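PDB 3UBO: adenosine kinase from Sinorhizobium meliloti, which probably phosphorylates adenosine to AMP with ATP as phosphate donor, as a kinase of the pfkB family that binds adenosine and ADP. Local coordinates for residues D146-V149 with A150-K153. Sequence-based numbering, arbitrary orientation.
Sequences DDVV and AQSK
Gln151 folds its side chain back over the last turn of helix 146-150, its CG, CD and OE1 lying against the backbone carbonyl of Asp147. This is the C-terminal end of a short helix running directly into a strand of the ribokinase-like fold: strand 152-158 enters the parallel sheet between strands 6-11 and 184-188. With CG anti to the carbonyl carbon (chi1 -48°) and the chain extended to CD, the amide of Gln151 is carried back along the helix. Its OE1 lies 4.0 Å from CG2 of Val148 and equally far from both CB and OD2 of Asp147, the last a meeting of two acceptors. The carboxylate of Asp147 and the amide of Gln151 are turned 40° apart and share no hydrogen bond. Replacing Gln151 by an alanine keeps CB but removes CG, CD and the amide, and would probably leave the Asp147 carbonyl and Val148 CG2 without the cover of that chain. Val148 packs on Tyr6, Ala78 and Phe80; Val149 also meets Phe80, together with Ala174, Ile177 and Ala178, and the two valines thereby join the helix to strands 6-11 and 77-80 and to helix 168-179. Ala150 O accepts a bond from Arg183 NE. At the start of the strand, Ser152 OG stands 3.2 Å from Val148 O, a bond whose hydroxyl position is doubtful, while Ser152 N points back to Val149 O in a weak bond of 3.3 Å. Gln151 N-H also leans weakly on Val148 O, a three-residue link where the helix ends. Two helical bonds close the turn: Gln151 N to Asp147 O at 3.0 Å, and Ala150 N to Asp146 O at 3.3 Å, nearly straight at N-H...O 166°.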
ATOM      1  N   ASP A 146     -24.703  -6.802 -19.734  1.00 69.45           N
ATOM      2  CA  ASP A 146     -25.580  -6.182 -20.713  1.00 69.92           C
ATOM      3  C   ASP A 146     -26.548  -5.163 -20.059  1.00 69.00           C
ATOM      4  O   ASP A 146     -26.688  -3.963 -20.463  1.00 63.80           O
ATOM      5  CB  ASP A 146     -26.362  -7.373 -21.314  1.00 72.31           C
ATOM      6  CG  ASP A 146     -26.915  -7.058 -22.666  1.00 76.93           C
ATOM      7  OD1 ASP A 146     -27.096  -5.827 -22.883  1.00 81.44           O
ATOM      8  OD2 ASP A 146     -27.146  -7.981 -23.500  1.00 74.56           O
ATOM      9  N   ASP A 147     -27.216  -5.720 -19.045  1.00 70.28           N
ATOM     10  CA  ASP A 147     -28.188  -5.046 -18.212  1.00 69.08           C
ATOM     11  C   ASP A 147     -27.491  -3.854 -17.611  1.00 68.79           C
ATOM     12  O   ASP A 147     -27.977  -2.700 -17.693  1.00 70.24           O
ATOM     13  CB  ASP A 147     -28.759  -6.008 -17.129  1.00 71.40           C
ATOM     14  CG  ASP A 147     -27.671  -6.815 -16.390  1.00 71.10           C
ATOM     15  OD1 ASP A 147     -26.767  -7.320 -17.070  1.00 68.85           O
ATOM     16  OD2 ASP A 147     -27.709  -6.944 -15.134  1.00 71.89           O
ATOM     17  N   VAL A 148     -26.315  -4.130 -17.046  1.00 69.18           N
ATOM     18  CA  VAL A 148     -25.456  -3.104 -16.447  1.00 65.80           C
ATOM     19  C   VAL A 148     -25.100  -1.932 -17.392  1.00 63.45           C
ATOM     20  O   VAL A 148     -25.351  -0.817 -17.015  1.00 64.61           O
ATOM     21  CB  VAL A 148     -24.271  -3.775 -15.673  1.00 67.23           C
ATOM     22  CG1 VAL A 148     -23.376  -2.762 -14.905  1.00 61.23           C
ATOM     23  CG2 VAL A 148     -24.858  -4.862 -14.696  1.00 68.08           C
ATOM     24  N   VAL A 149     -24.595  -2.129 -18.609  1.00 62.10           N
ATOM     25  CA  VAL A 149     -24.410  -0.962 -19.489  1.00 61.66           C
ATOM     26  C   VAL A 149     -25.673  -0.122 -19.637  1.00 64.77           C
ATOM     27  O   VAL A 149     -25.606   1.113 -19.542  1.00 67.63           O
ATOM     28  CB  VAL A 149     -23.901  -1.335 -20.862  1.00 61.33           C
ATOM     29  CG1 VAL A 149     -23.465  -0.110 -21.723  1.00 55.43           C
ATOM     30  CG2 VAL A 149     -22.825  -2.377 -20.701  1.00 63.49           C
ATOM     31  N   ALA A 150     -26.817  -0.775 -19.835  1.00 65.50           N
ATOM     32  CA  ALA A 150     -28.115  -0.092 -20.009  1.00 65.32           C
ATOM     33  C   ALA A 150     -28.583   0.747 -18.787  1.00 64.45           C
ATOM     34  O   ALA A 150     -29.178   1.833 -18.924  1.00 65.03           O
ATOM     35  CB  ALA A 150     -29.194  -1.132 -20.419  1.00 64.65           C
ATOM     36  N   GLN A 151     -28.308   0.243 -17.597  1.00 63.02           N
ATOM     37  CA  GLN A 151     -28.694   0.913 -16.359  1.00 63.30           C
ATOM     38  C   GLN A 151     -27.763   2.060 -15.877  1.00 64.81           C
ATOM     39  O   GLN A 151     -27.946   2.649 -14.749  1.00 61.51           O
ATOM     40  CB  GLN A 151     -28.796  -0.140 -15.265  1.00 65.70           C
ATOM     41  CG  GLN A 151     -29.590  -1.363 -15.684  1.00 66.96           C
ATOM     42  CD  GLN A 151     -29.522  -2.471 -14.643  1.00 72.73           C
ATOM     43  OE1 GLN A 151     -28.444  -3.083 -14.431  1.00 72.35           O
ATOM     44  NE2 GLN A 151     -30.668  -2.732 -13.969  1.00 70.38           N
ATOM     45  N   SER A 152     -26.805   2.413 -16.741  1.00 63.50           N
ATOM     46  CA  SER A 152     -25.734   3.304 -16.319  1.00 62.71           C
ATOM     47  C   SER A 152     -25.709   4.551 -17.166  1.00 62.75           C
ATOM     48  O   SER A 152     -25.619   4.468 -18.417  1.00 62.27           O
ATOM     49  CB  SER A 152     -24.370   2.575 -16.321  1.00 60.40           C
ATOM     50  OG  SER A 152     -24.337   1.618 -15.279  1.00 58.08           O
ATOM     51  N   LYS A 153     -25.743   5.694 -16.460  1.00 61.41           N
ATOM     52  CA  LYS A 153     -25.935   6.989 -17.107  1.00 62.53           C
ATOM     53  C   LYS A 153     -24.798   7.281 -18.081  1.00 62.91           C
ATOM     54  O   LYS A 153     -25.000   7.477 -19.284  1.00 61.16           O
ATOM     55  CB  LYS A 153     -26.131   8.139 -16.088  1.00 59.55           C
ATOM     56  CG  LYS A 153     -27.340   7.994 -15.097  1.00 60.69           C
ATOM     57  CD  LYS A 153     -27.671   9.371 -14.438  1.00 58.59           C
ATOM     58  CE  LYS A 153     -28.353   9.261 -13.091  1.00 58.85           C
ATOM     59  NZ  LYS A 153     -28.843  10.629 -12.633  1.00 59.82           N
TER